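Local coordinates for protein beta-n-acetylhexosaminidase (Streptococcus pneumoniae, PDB 4AZI) that probably removes terminal beta-linked N-acetylglucosamine residues from glycans, as an exo-acting glycoside hydrolase of family 20, at residues A[181-186]-A[255-260]; A[192-197]-A[204-209]. The protein carries 2 engineered substitutions. One frame throughout, in Å; residues are numbered along the deposited sequence. Where two conformers were deposited one is given.

Interaction 1: residues A[181-186]-A[255-260]. With OAN (O-(2-acetamido-2-deoxy D-glucopyranosylidene) amino-N-phenylcarbamate), chain C; EDO (1,2-ethanediol), chain F.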
# COMPACT_ATOMS: atom_id res chain seq x y z
N THR A 181 -1.28 2.37 10.60
CA THR A 181 -1.86 3.01 11.81
C THR A 181 -3.38 3.19 11.79
O THR A 181 -3.94 3.82 12.69
CB THR A 181 -1.14 4.32 12.26
OG1 THR A 181 -1.48 5.41 11.39
CG2 THR A 181 0.37 4.15 12.28
N ASP A 182 -4.05 2.61 10.79
CA ASP A 182 -5.50 2.74 10.70
C ASP A 182 -6.21 2.00 11.83
O ASP A 182 -5.63 1.13 12.45
CB ASP A 182 -6.06 2.26 9.34
CG ASP A 182 -5.59 0.85 8.98
OD1 ASP A 182 -4.40 0.53 9.18
OD2 ASP A 182 -6.42 0.08 8.45
N GLU A 183 -7.46 2.40 12.07
CA GLU A 183 -8.40 1.66 12.91
C GLU A 183 -7.82 1.03 14.19
O GLU A 183 -7.90 -0.19 14.37
CB GLU A 183 -9.08 0.57 12.07
CG GLU A 183 -9.77 1.04 10.79
CD GLU A 183 -10.34 -0.14 10.03
OE1 GLU A 183 -9.58 -1.09 9.77
OE2 GLU A 183 -11.55 -0.14 9.72
N TYR A 184 -7.26 1.86 15.06
CA TYR A 184 -6.65 1.40 16.30
C TYR A 184 -7.69 0.66 17.15
O TYR A 184 -8.72 1.26 17.50
CB TYR A 184 -6.06 2.58 17.10
CG TYR A 184 -5.34 2.15 18.36
CD1 TYR A 184 -3.98 1.82 18.34
CD2 TYR A 184 -6.03 2.05 19.58
CE1 TYR A 184 -3.33 1.41 19.49
CE2 TYR A 184 -5.38 1.63 20.73
CZ TYR A 184 -4.04 1.32 20.69
OH TYR A 184 -3.40 0.90 21.84
N ALA A 185 -7.42 -0.61 17.47
CA ALA A 185 -8.25 -1.40 18.40
C ALA A 185 -9.73 -1.46 18.03
O ALA A 185 -10.59 -1.57 18.91
CB ALA A 185 -8.08 -0.91 19.84
N ASN A 186 -10.04 -1.42 16.73
CA ASN A 186 -11.44 -1.43 16.33
C ASN A 186 -12.20 -2.62 16.93
O ASN A 186 -13.37 -2.49 17.28
CB ASN A 186 -11.61 -1.35 14.81
CG ASN A 186 -10.88 -2.44 14.05
OD1 ASN A 186 -10.12 -3.24 14.62
ND2 ASN A 186 -11.09 -2.47 12.74
N TRP A 255 -20.24 7.52 11.55
CA TRP A 255 -20.87 8.00 12.79
C TRP A 255 -19.95 7.82 13.97
O TRP A 255 -19.62 6.68 14.32
CB TRP A 255 -22.14 7.21 13.07
CG TRP A 255 -23.19 7.33 12.00
CD1 TRP A 255 -23.29 6.59 10.82
CD2 TRP A 255 -24.35 8.22 11.99
NE1 TRP A 255 -24.39 6.98 10.10
CE2 TRP A 255 -25.07 7.95 10.74
CE3 TRP A 255 -24.84 9.19 12.85
CZ2 TRP A 255 -26.23 8.62 10.41
CZ3 TRP A 255 -26.00 9.87 12.49
CH2 TRP A 255 -26.68 9.59 11.30
N GLY A 256 -19.52 8.92 14.59
CA GLY A 256 -18.67 8.81 15.79
C GLY A 256 -17.27 8.24 15.57
O GLY A 256 -16.60 7.81 16.52
N TYR A 257 -16.83 8.18 14.32
CA TYR A 257 -15.44 7.89 14.00
C TYR A 257 -14.99 9.18 13.35
O TYR A 257 -14.97 9.30 12.13
CB TYR A 257 -15.34 6.68 13.06
CG TYR A 257 -13.96 6.05 12.93
CD1 TYR A 257 -13.36 5.40 14.01
CD2 TYR A 257 -13.27 6.07 11.72
CE1 TYR A 257 -12.11 4.80 13.88
CE2 TYR A 257 -12.02 5.48 11.58
CZ TYR A 257 -11.45 4.86 12.67
OH TYR A 257 -10.21 4.27 12.53
N ASN A 258 -14.68 10.16 14.21
CA ASN A 258 -14.58 11.58 13.82
C ASN A 258 -13.22 12.02 13.27
O ASN A 258 -12.54 12.87 13.86
CB ASN A 258 -14.95 12.48 15.01
CG ASN A 258 -16.39 12.30 15.45
OD1 ASN A 258 -16.71 12.49 16.62
ND2 ASN A 258 -17.27 11.96 14.51
N LEU A 259 -12.85 11.47 12.12
CA LEU A 259 -11.52 11.72 11.56
C LEU A 259 -11.32 13.17 11.14
O LEU A 259 -12.29 13.90 10.92
CB LEU A 259 -11.25 10.76 10.40
CG LEU A 259 -11.70 9.32 10.68
CD1 LEU A 259 -11.39 8.39 9.50
CD2 LEU A 259 -11.06 8.82 11.98
N ALA A 260 -10.06 13.59 11.06
CA ALA A 260 -9.73 14.89 10.50
C ALA A 260 -10.21 14.97 9.06
O ALA A 260 -10.23 13.96 8.35
CB ALA A 260 -8.23 15.15 10.58
CAH OAN C . -7.40 1.88 5.88
CAG OAN C . -8.51 0.85 5.61
OAN OAN C . -9.13 0.87 4.55
NAI OAN C . -8.74 -0.01 6.60
CAB OAN C . -9.75 -1.09 6.56
CAC OAN C . -9.17 -2.31 5.84
OAJ OAN C . -8.38 -3.07 6.76
CAD OAN C . -10.28 -3.18 5.27
OAK OAN C . -9.65 -4.30 4.64
CAE OAN C . -11.07 -2.38 4.22
CAF OAN C . -12.25 -3.13 3.60
OAM OAN C . -13.24 -3.41 4.58
OAL OAN C . -11.57 -1.12 4.74
CAA OAN C . -11.07 -0.63 5.92
NAY OAN C . -11.78 0.31 6.51
OAQ OAN C . -12.94 0.66 5.88
CAP OAN C . -13.94 1.07 6.73
OAR OAN C . -15.00 1.48 6.27
NAO OAN C . -13.68 0.98 8.04
CAS OAN C . -14.51 1.37 9.03
CAT OAN C . -14.01 2.23 10.00
CAU OAN C . -14.83 2.66 11.05
CAV OAN C . -16.15 2.24 11.12
CAW OAN C . -16.67 1.38 10.14
CAX OAN C . -15.85 0.94 9.10
C1 EDO F . -12.91 -3.29 9.23
O1 EDO F . -12.59 -2.23 8.31
C2 EDO F . -11.72 -4.24 9.35
O2 EDO F . -10.67 -3.60 10.08
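Y257 lays the phenol end of its side chain against the backbone of E183: OH comes to 3.2 Å from E183 CA, which sits at the edge of the ring, near its plane. The same oxygen reaches the base of the acidic side chain, 3.7 Å from E183 CG, and the two side chains cross at about a right angle, with the carboxylate turned 76° from the ring. The phenol oxygen is hydrogen-bonded to D229, and also to W194. CG of Y257 stands anti to the backbone N (chi1 -165°), which sends the ring toward E183 and leaves one face for the inhibitor; there the phenyl carbon CAU of OAN rests off-centre, 3.8 Å from Y257 CD2. Both segments are loops that follow strands of the (beta/alpha)8 barrel, 181-186 after the fourth strand and 255-260 after the sixth, and the Asp-Glu pair just after strand 176-180 is the hallmark of family 20 active sites. D182 receives the acetamido N-H, NAI of OAN lying 3.0 Å from OD2, while its OD1 is bonded to N116. Beyond CG the E183 chain runs out extended, and its carboxylate is shared: OE2 accepts carbamate NAO at 2.9 Å, with an angle of 151° at the hydrogen, as well as O1 of an ethanediol probably left from the crystallisation liquor, whereas OE1 takes the other hydroxyl of that diol and a bond from H120. N186 ND2 donates to the same diol oxygen as is bound by OE1, 2.9 Å from O2.

Interaction 2: residues A[192-197]-A[204-209]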
# COMPACT_ATOMS: atom_id res chain seq x y z
N GLN A 192 -14.18 2.56 17.78
CA GLN A 192 -14.08 3.89 18.39
C GLN A 192 -12.70 4.08 19.01
O GLN A 192 -12.55 4.78 20.01
CB GLN A 192 -15.16 4.08 19.45
CG GLN A 192 -16.57 3.76 18.98
CD GLN A 192 -17.56 3.75 20.13
OE1 GLN A 192 -17.95 2.69 20.62
NE2 GLN A 192 -17.95 4.94 20.59
N GLY A 193 -11.69 3.46 18.39
CA GLY A 193 -10.32 3.46 18.91
C GLY A 193 -9.77 4.80 19.36
O GLY A 193 -9.20 4.90 20.44
N TRP A 194 -9.96 5.83 18.55
CA TRP A 194 -9.40 7.16 18.84
C TRP A 194 -10.07 7.84 20.00
O TRP A 194 -9.40 8.47 20.84
CB TRP A 194 -9.43 8.04 17.58
CG TRP A 194 -8.91 7.26 16.40
CD1 TRP A 194 -9.62 6.77 15.31
CD2 TRP A 194 -7.55 6.77 16.21
NE1 TRP A 194 -8.80 6.05 14.46
CE2 TRP A 194 -7.55 6.02 14.94
CE3 TRP A 194 -6.36 6.90 16.92
CZ2 TRP A 194 -6.40 5.43 14.44
CZ3 TRP A 194 -5.21 6.30 16.40
CH2 TRP A 194 -5.24 5.58 15.20
N TYR A 195 -11.39 7.71 20.07
CA TYR A 195 -12.15 8.15 21.23
C TYR A 195 -11.63 7.48 22.51
O TYR A 195 -11.46 8.14 23.52
CB TYR A 195 -13.65 7.91 21.01
CG TYR A 195 -14.54 8.40 22.14
CD1 TYR A 195 -14.61 9.76 22.46
CD2 TYR A 195 -15.31 7.51 22.87
CE1 TYR A 195 -15.42 10.21 23.50
CE2 TYR A 195 -16.12 7.95 23.91
CZ TYR A 195 -16.17 9.29 24.22
OH TYR A 195 -16.98 9.71 25.24
N TYR A 196 -11.32 6.18 22.46
CA TYR A 196 -10.80 5.46 23.64
C TYR A 196 -9.40 5.91 24.05
O TYR A 196 -9.12 6.08 25.24
CB TYR A 196 -10.83 3.95 23.44
CG TYR A 196 -12.17 3.29 23.69
CD1 TYR A 196 -13.29 3.60 22.92
CD2 TYR A 196 -12.31 2.32 24.69
CE1 TYR A 196 -14.51 2.99 23.14
CE2 TYR A 196 -13.53 1.69 24.91
CZ TYR A 196 -14.62 2.03 24.13
OH TYR A 196 -15.84 1.41 24.35
N LEU A 197 -8.52 6.12 23.07
CA LEU A 197 -7.20 6.70 23.33
C LEU A 197 -7.28 8.04 24.05
O LEU A 197 -6.59 8.24 25.05
CB LEU A 197 -6.38 6.85 22.04
CG LEU A 197 -5.74 5.61 21.42
CD1 LEU A 197 -5.02 6.02 20.15
CD2 LEU A 197 -4.76 4.94 22.38
N GLY A 204 -1.65 11.00 22.90
CA GLY A 204 -0.29 11.55 22.88
C GLY A 204 0.77 10.46 22.74
O GLY A 204 1.79 10.65 22.07
N LYS A 205 0.51 9.32 23.36
CA LYS A 205 1.42 8.19 23.24
C LYS A 205 1.31 7.52 21.87
O LYS A 205 2.31 7.02 21.36
CB LYS A 205 1.23 7.20 24.41
CG LYS A 205 1.72 7.79 25.73
CD LYS A 205 1.35 6.94 26.94
N PHE A 206 0.12 7.55 21.27
CA PHE A 206 -0.03 7.15 19.87
C PHE A 206 0.80 8.02 18.92
O PHE A 206 1.45 7.50 18.00
CB PHE A 206 -1.50 7.15 19.42
CG PHE A 206 -1.66 6.95 17.93
CD1 PHE A 206 -1.60 5.67 17.38
CD2 PHE A 206 -1.81 8.04 17.09
CE1 PHE A 206 -1.71 5.49 16.01
CE2 PHE A 206 -1.93 7.87 15.72
CZ PHE A 206 -1.88 6.59 15.18
N ALA A 207 0.77 9.33 19.14
CA ALA A 207 1.51 10.27 18.29
C ALA A 207 3.02 10.06 18.44
O ALA A 207 3.75 10.10 17.45
CB ALA A 207 1.13 11.70 18.63
N GLU A 208 3.46 9.81 19.66
CA GLU A 208 4.86 9.53 19.96
C GLU A 208 5.35 8.33 19.15
O GLU A 208 6.44 8.37 18.57
CB GLU A 208 5.03 9.30 21.47
CG GLU A 208 6.43 8.92 21.91
CD GLU A 208 6.46 8.24 23.26
OE1 GLU A 208 5.58 8.53 24.11
OE2 GLU A 208 7.36 7.41 23.48
N TYR A 209 4.52 7.29 19.08
CA TYR A 209 4.80 6.07 18.30
C TYR A 209 4.72 6.28 16.78
O TYR A 209 5.56 5.76 16.01
CB TYR A 209 3.82 4.97 18.72
CG TYR A 209 4.05 3.65 18.02
CD1 TYR A 209 5.10 2.81 18.40
CD2 TYR A 209 3.20 3.23 16.99
CE1 TYR A 209 5.29 1.60 17.76
CE2 TYR A 209 3.40 2.03 16.35
CZ TYR A 209 4.45 1.21 16.73
OH TYR A 209 4.64 0.01 16.09
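W194 turns the outer edge of its indole onto the face of F206, giving an edge-to-face pair with the planes 71° apart and 4.7 Å between the centroids of the six-membered ring and the phenyl. The approach is well centred: CZ3 of W194 stands 3.4 Å above the F206 plane, over the middle of the ring, and its neighbour CH2 comes within 3.5 Å of F206 CZ. Such a T-shaped meeting directs the slightly positive C-H rim of one aromatic group at the electron-rich face of the other, and it is close here without any polar bond between the segments. The torsions set it up from both sides. W194 has CG anti to its carbonyl carbon (chi1 -47°), and although its first bond does not aim at the other helix, the far end of the indole swings nearer; F206, with CG opposite the backbone N (chi1 171°), starts toward the helix that carries W194 and L197. L197 comes in nearly at right angles to F206 and touches lower down, its CD1 lying 3.8 Å from F206 CB, so that the base of the phenylalanine meets a methyl and its ring meets the indole. All three side chains are buried. This is apolar packing between two consecutive helices, 193-199 and 203-219, joined by a short connection and placed between barrel strands 176-180 and 223-227 in the chain. Further along the second helix Y209 packs on helix 153-170, while W194 also meets the ring of Y233, from the loop following strand 223-227.

In the fold
The two contacts, whose centres are 10 Å apart, are joined chiefly by W194. Its NE1 lies 3.0 Å from Y257 OH, probably as a hydrogen bond, so the indole that packs on helix 203-219 in interaction 2 probably also helps to position the tyrosine of interaction 1. The outer indole edge touches the 181-186 loop as well, with W194 CH2 3.6 Å from Y184 CB, and Y184 CE2 meets L197 CD2 at 3.7 Å. Interaction 1 forms part of the inhibitor pocket itself; interaction 2 stands one layer behind, the nearest atoms of the W194 side chain and OAN being about 8 Å apart, and segments 192-197 and 204-209 both fall between the two loops along the chain.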